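Local coordinates for protein p-nitrophenyl phosphatase (Pho2) (Archaeoglobus fulgidus, PDB 3QGM) that probably hydrolyses phosphate esters as a metal-dependent phosphatase of the haloacid dehalogenase (HAD) superfamily, with calcium bound at its metal site in this structure, at residues A[81-95]-A[108-122]. Sequence-based numbering, arbitrary orientation.
Sequences ARFIAREKPNAKVFT and AGLEIVDYDEAEYLV
Strand 92-95 runs parallel between 111-112 and 120-122, its axis 4.7 Å from that of 120-122 at a crossing angle of -31°, while helix 81-87 packs antiparallel to 120-122 across one face of the sheet. V93 N donates to E111 O (2.8 Å) on one flank, and F94 N to Y120 O on the other, nearly straight at 174°. K92 O takes two donors, Y120 N in its carbonyl plane and E119 N from above it. From the helix, I84 sets CG2 squarely over the Y120 ring, 3.7 Å from its centroid, because chi1 of -60° turns this methyl anti to the backbone N, toward the sheet. The Y120 hydroxyl points to E87 OE1 at the ring edge, in a hydrogen bond modelled so short that its length is doubtful; E87 OE2 forms a salt bridge with R146. L110 fills the angle between the helix and the start of strand 92-95, CD1 against I84 CB and V93 CG1, CD2 against A91 in the preceding turn. The reverse face carries F94, whose ring lies flat beneath Y115 CB (3.8 Å from the centroid) and meets L121 CD1 at its edge; helix 131-143 packs on it through L133 and K136. At the N-terminal end of strand 92-95, E119 OE2 accepts K92 N, and N90 ND2 reaches G109 O (3.1 Å) almost straight. G109, with positive phi, closes helix 99-107 in a Schellman motif. With that helix, strands 92-95 and 111-112, the latter outermost, form a beta-alpha-beta unit at the edge of a parallel beta sheet in an alpha/beta domain, separate from the sheet of the domain that holds the calcium through D14, D16 and D212 and consistent with the cap of UmpH-like HAD phosphatases.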
loop_
_atom_site.group_PDB
_atom_site.type_symbol
_atom_site.label_atom_id
_atom_site.label_comp_id
_atom_site.label_asym_id
_atom_site.label_seq_id
_atom_site.Cartn_x
_atom_site.Cartn_y
_atom_site.Cartn_z
ATOM N N ALA A 81 6.599 -11.187 18.854
ATOM C CA ALA A 81 5.969 -11.081 20.184
ATOM C C ALA A 81 7.022 -11.030 21.286
ATOM O O ALA A 81 7.010 -10.129 22.119
ATOM C CB ALA A 81 4.961 -12.260 20.434
ATOM N N ARG A 82 7.987 -11.941 21.246
ATOM C CA ARG A 82 9.066 -11.941 22.246
ATOM C C ARG A 82 10.001 -10.717 22.169
ATOM O O ARG A 82 10.424 -10.202 23.202
ATOM C CB ARG A 82 9.897 -13.221 22.122
ATOM C CG ARG A 82 9.090 -14.464 22.339
ATOM C CD ARG A 82 8.527 -14.658 23.726
ATOM N NE ARG A 82 7.454 -15.669 23.672
ATOM C CZ ARG A 82 6.994 -16.379 24.702
ATOM N NH1 ARG A 82 7.531 -16.248 25.936
ATOM N NH2 ARG A 82 6.008 -17.263 24.487
ATOM N N PHE A 83 10.299 -10.249 20.962
ATOM C CA PHE A 83 11.023 -8.998 20.786
ATOM C C PHE A 83 10.324 -7.838 21.547
ATOM O O PHE A 83 10.939 -7.069 22.252
ATOM C CB PHE A 83 11.185 -8.678 19.274
ATOM C CG PHE A 83 11.906 -7.397 19.011
ATOM C CD1 PHE A 83 13.276 -7.385 18.802
ATOM C CD2 PHE A 83 11.228 -6.186 19.050
ATOM C CE1 PHE A 83 13.967 -6.156 18.625
ATOM C CE2 PHE A 83 11.883 -4.977 18.858
ATOM C CZ PHE A 83 13.259 -4.957 18.664
ATOM N N ILE A 84 9.021 -7.704 21.399
ATOM C CA ILE A 84 8.324 -6.635 22.065
ATOM C C ILE A 84 8.332 -6.786 23.594
ATOM O O ILE A 84 8.545 -5.820 24.336
ATOM C CB ILE A 84 6.900 -6.518 21.516
ATOM C CG1 ILE A 84 6.993 -6.224 20.005
ATOM C CG2 ILE A 84 6.140 -5.455 22.271
ATOM C CD1 ILE A 84 5.659 -6.102 19.218
ATOM N N ALA A 85 8.033 -7.994 24.030
ATOM C CA ALA A 85 7.878 -8.328 25.437
ATOM C C ALA A 85 9.178 -8.059 26.214
ATOM O O ALA A 85 9.156 -7.572 27.371
ATOM C CB ALA A 85 7.494 -9.781 25.537
ATOM N N ARG A 86 10.304 -8.399 25.591
ATOM C CA ARG A 86 11.621 -8.110 26.170
ATOM C C ARG A 86 11.857 -6.625 26.299
ATOM O O ARG A 86 12.361 -6.149 27.298
ATOM C CB ARG A 86 12.713 -8.692 25.314
ATOM C CG ARG A 86 12.764 -10.146 25.475
ATOM C CD ARG A 86 13.707 -10.717 24.524
ATOM N NE ARG A 86 13.514 -12.148 24.402
ATOM C CZ ARG A 86 14.072 -12.870 23.444
ATOM N NH1 ARG A 86 14.830 -12.280 22.521
ATOM N NH2 ARG A 86 13.870 -14.179 23.410
ATOM N N GLU A 87 11.477 -5.903 25.255
ATOM C CA GLU A 87 11.590 -4.471 25.253
ATOM C C GLU A 87 10.682 -3.819 26.289
ATOM O O GLU A 87 11.051 -2.839 26.904
ATOM C CB GLU A 87 11.179 -3.948 23.860
ATOM C CG GLU A 87 12.169 -3.081 23.263
ATOM C CD GLU A 87 11.764 -2.589 21.892
ATOM O OE1 GLU A 87 10.598 -2.203 21.673
ATOM O OE2 GLU A 87 12.664 -2.566 21.056
ATOM N N LYS A 88 9.458 -4.324 26.407
ATOM C CA LYS A 88 8.462 -3.711 27.261
ATOM C C LYS A 88 7.464 -4.722 27.764
ATOM O O LYS A 88 6.440 -4.991 27.123
ATOM C CB LYS A 88 7.758 -2.527 26.595
ATOM C CG LYS A 88 6.787 -1.868 27.551
ATOM C CD LYS A 88 6.682 -0.362 27.467
ATOM C CE LYS A 88 5.625 0.087 28.488
ATOM N NZ LYS A 88 5.225 1.526 28.335
ATOM N N PRO A 89 7.775 -5.312 28.925
ATOM C CA PRO A 89 6.904 -6.310 29.502
ATOM C C PRO A 89 5.483 -5.818 29.592
ATOM O O PRO A 89 5.248 -4.683 29.988
ATOM C CB PRO A 89 7.502 -6.540 30.884
ATOM C CG PRO A 89 9.004 -6.265 30.658
ATOM C CD PRO A 89 8.990 -5.071 29.745
ATOM N N ASN A 90 4.551 -6.681 29.179
ATOM C CA ASN A 90 3.121 -6.377 29.160
ATOM C C ASN A 90 2.782 -5.161 28.347
ATOM O O ASN A 90 1.821 -4.483 28.656
ATOM C CB ASN A 90 2.567 -6.210 30.580
ATOM C CG ASN A 90 3.091 -7.262 31.526
ATOM O OD1 ASN A 90 3.659 -6.930 32.567
ATOM N ND2 ASN A 90 2.924 -8.550 31.168
ATOM N N ALA A 91 3.529 -4.885 27.299
ATOM C CA ALA A 91 3.197 -3.734 26.444
ATOM C C ALA A 91 1.789 -3.883 25.844
ATOM O O ALA A 91 1.323 -5.010 25.609
ATOM C CB ALA A 91 4.246 -3.537 25.343
ATOM N N LYS A 92 1.133 -2.746 25.647
ATOM C CA LYS A 92 -0.184 -2.667 25.018
ATOM C C LYS A 92 0.053 -2.556 23.497
ATOM O O LYS A 92 0.760 -1.660 23.026
ATOM C CB LYS A 92 -0.979 -1.438 25.500
ATOM C CG LYS A 92 -1.366 -1.382 26.988
ATOM C CD LYS A 92 -2.191 -0.062 27.211
ATOM C CE LYS A 92 -2.520 0.195 28.649
ATOM N NZ LYS A 92 -1.334 -0.139 29.450
ATOM N N VAL A 93 -0.511 -3.498 22.761
ATOM C CA VAL A 93 -0.290 -3.662 21.353
ATOM C C VAL A 93 -1.612 -3.670 20.571
ATOM O O VAL A 93 -2.654 -4.154 21.060
ATOM C CB VAL A 93 0.513 -4.973 21.051
ATOM C CG1 VAL A 93 1.792 -5.035 21.856
ATOM C CG2 VAL A 93 -0.311 -6.232 21.332
ATOM N N PHE A 94 -1.550 -3.112 19.363
ATOM C CA PHE A 94 -2.593 -3.221 18.341
ATOM C C PHE A 94 -1.929 -3.854 17.125
ATOM O O PHE A 94 -0.810 -3.468 16.727
ATOM C CB PHE A 94 -3.185 -1.864 18.004
ATOM C CG PHE A 94 -4.038 -1.883 16.768
ATOM C CD1 PHE A 94 -5.344 -2.301 16.828
ATOM C CD2 PHE A 94 -3.500 -1.569 15.547
ATOM C CE1 PHE A 94 -6.122 -2.350 15.699
ATOM C CE2 PHE A 94 -4.253 -1.637 14.403
ATOM C CZ PHE A 94 -5.584 -2.038 14.483
ATOM N N THR A 95 -2.575 -4.875 16.594
ATOM C CA THR A 95 -2.076 -5.598 15.431
ATOM C C THR A 95 -3.072 -5.651 14.256
ATOM O O THR A 95 -4.284 -5.665 14.467
ATOM C CB THR A 95 -1.655 -6.994 15.808
ATOM O OG1 THR A 95 -1.023 -7.590 14.693
ATOM C CG2 THR A 95 -2.916 -7.850 16.253
ATOM N N ALA A 108 3.184 -14.136 24.811
ATOM C CA ALA A 108 4.342 -13.416 25.345
ATOM C C ALA A 108 3.983 -12.443 26.459
ATOM O O ALA A 108 4.842 -11.680 26.904
ATOM C CB ALA A 108 5.099 -12.705 24.229
ATOM N N GLY A 109 2.731 -12.459 26.929
ATOM C CA GLY A 109 2.338 -11.566 28.053
ATOM C C GLY A 109 1.893 -10.164 27.615
ATOM O O GLY A 109 1.651 -9.311 28.453
ATOM N N LEU A 110 1.786 -9.918 26.302
ATOM C CA LEU A 110 1.355 -8.598 25.825
ATOM C C LEU A 110 -0.163 -8.413 25.957
ATOM O O LEU A 110 -0.912 -9.370 26.018
ATOM C CB LEU A 110 1.809 -8.342 24.391
ATOM C CG LEU A 110 3.334 -8.504 24.190
ATOM C CD1 LEU A 110 3.783 -8.530 22.705
ATOM C CD2 LEU A 110 4.141 -7.478 25.054
ATOM N N GLU A 111 -0.605 -7.167 25.985
ATOM C CA GLU A 111 -2.016 -6.847 26.135
ATOM C C GLU A 111 -2.558 -6.264 24.836
ATOM O O GLU A 111 -2.063 -5.226 24.379
ATOM C CB GLU A 111 -2.180 -5.818 27.258
ATOM C CG GLU A 111 -3.625 -5.394 27.531
ATOM C CD GLU A 111 -3.778 -4.329 28.636
ATOM O OE1 GLU A 111 -2.782 -3.963 29.291
ATOM O OE2 GLU A 111 -4.909 -3.834 28.826
ATOM N N ILE A 112 -3.585 -6.902 24.274
ATOM C CA ILE A 112 -4.176 -6.485 23.023
ATOM C C ILE A 112 -5.196 -5.387 23.251
ATOM O O ILE A 112 -6.200 -5.590 23.943
ATOM C CB ILE A 112 -4.840 -7.637 22.263
ATOM C CG1 ILE A 112 -3.913 -8.861 22.152
ATOM C CG2 ILE A 112 -5.272 -7.185 20.828
ATOM C CD1 ILE A 112 -2.660 -8.595 21.372
ATOM N N VAL A 113 -4.957 -4.204 22.680
ATOM C CA VAL A 113 -5.850 -3.087 22.912
ATOM C C VAL A 113 -6.287 -2.424 21.602
ATOM O O VAL A 113 -5.856 -2.803 20.493
ATOM C CB VAL A 113 -5.168 -2.058 23.856
ATOM C CG1 VAL A 113 -4.857 -2.736 25.215
ATOM C CG2 VAL A 113 -3.877 -1.498 23.218
ATOM N N ASP A 114 -7.130 -1.411 21.736
ATOM C CA ASP A 114 -7.599 -0.656 20.580
ATOM C C ASP A 114 -6.440 0.154 20.038
ATOM O O ASP A 114 -5.473 0.416 20.743
ATOM C CB ASP A 114 -8.742 0.280 20.978
ATOM C CG ASP A 114 -9.921 -0.453 21.550
ATOM O OD1 ASP A 114 -10.035 -1.678 21.325
ATOM O OD2 ASP A 114 -10.746 0.186 22.225
ATOM N N TYR A 115 -6.548 0.545 18.769
ATOM C CA TYR A 115 -5.479 1.238 18.063
ATOM C C TYR A 115 -5.079 2.549 18.732
ATOM O O TYR A 115 -3.913 2.907 18.712
ATOM C CB TYR A 115 -5.872 1.499 16.589
ATOM C CG TYR A 115 -6.927 2.582 16.380
ATOM C CD1 TYR A 115 -8.297 2.282 16.364
ATOM C CD2 TYR A 115 -6.562 3.904 16.241
ATOM C CE1 TYR A 115 -9.265 3.302 16.169
ATOM C CE2 TYR A 115 -7.513 4.902 16.067
ATOM C CZ TYR A 115 -8.846 4.597 16.021
ATOM O OH TYR A 115 -9.733 5.620 15.854
ATOM N N ASP A 116 -6.025 3.227 19.378
ATOM C CA ASP A 116 -5.775 4.502 20.045
ATOM C C ASP A 116 -5.218 4.361 21.452
ATOM O O ASP A 116 -4.883 5.350 22.067
ATOM C CB ASP A 116 -7.060 5.388 20.057
ATOM C CG ASP A 116 -8.304 4.654 20.658
ATOM O OD1 ASP A 116 -8.164 3.486 21.065
ATOM O OD2 ASP A 116 -9.415 5.237 20.711
ATOM N N GLU A 117 -5.131 3.142 21.975
ATOM C CA GLU A 117 -4.534 2.923 23.296
ATOM C C GLU A 117 -3.171 2.277 23.166
ATOM O O GLU A 117 -2.413 2.278 24.113
ATOM C CB GLU A 117 -5.421 1.984 24.138
ATOM C CG GLU A 117 -6.803 2.564 24.495
ATOM C CD GLU A 117 -7.854 1.501 24.915
ATOM O OE1 GLU A 117 -7.703 0.268 24.646
ATOM O OE2 GLU A 117 -8.871 1.931 25.505
ATOM N N ALA A 118 -2.870 1.708 21.994
ATOM C CA ALA A 118 -1.642 0.935 21.813
ATOM C C ALA A 118 -0.377 1.738 22.045
ATOM O O ALA A 118 -0.316 2.892 21.646
ATOM C CB ALA A 118 -1.605 0.345 20.391
ATOM N N GLU A 119 0.634 1.116 22.648
ATOM C CA GLU A 119 2.004 1.613 22.598
ATOM C C GLU A 119 2.783 1.044 21.405
ATOM O O GLU A 119 3.792 1.602 21.020
ATOM C CB GLU A 119 2.790 1.245 23.854
ATOM C CG GLU A 119 1.967 1.124 25.123
ATOM C CD GLU A 119 2.747 0.374 26.201
ATOM O OE1 GLU A 119 3.977 0.643 26.276
ATOM O OE2 GLU A 119 2.158 -0.479 26.914
ATOM N N TYR A 120 2.348 -0.098 20.869
ATOM C CA TYR A 120 2.995 -0.700 19.709
ATOM C C TYR A 120 1.969 -0.976 18.618
ATOM O O TYR A 120 0.865 -1.495 18.895
ATOM C CB TYR A 120 3.668 -2.027 20.068
ATOM C CG TYR A 120 4.983 -1.943 20.843
ATOM C CD1 TYR A 120 5.002 -1.607 22.196
ATOM C CD2 TYR A 120 6.216 -2.198 20.204
ATOM C CE1 TYR A 120 6.223 -1.510 22.897
ATOM C CE2 TYR A 120 7.437 -2.095 20.902
ATOM C CZ TYR A 120 7.414 -1.766 22.247
ATOM O OH TYR A 120 8.583 -1.715 22.930
ATOM N N LEU A 121 2.366 -0.658 17.386
ATOM C CA LEU A 121 1.695 -1.115 16.205
ATOM C C LEU A 121 2.451 -2.324 15.668
ATOM O O LEU A 121 3.630 -2.233 15.380
ATOM C CB LEU A 121 1.645 0.039 15.147
ATOM C CG LEU A 121 1.210 -0.312 13.715
ATOM C CD1 LEU A 121 -0.214 -0.954 13.708
ATOM C CD2 LEU A 121 1.348 0.981 12.747
ATOM N N VAL A 122 1.757 -3.447 15.516
ATOM C CA VAL A 122 2.319 -4.700 15.060
ATOM C C VAL A 122 1.647 -5.091 13.734
ATOM O O VAL A 122 0.455 -5.335 13.666
ATOM C CB VAL A 122 2.139 -5.802 16.135
ATOM C CG1 VAL A 122 2.837 -7.082 15.745
ATOM C CG2 VAL A 122 2.677 -5.290 17.474
HETATM O O HOH W 1 5.410 -9.338 28.522
HETATM O O HOH W 2 2.067 -1.506 29.197
#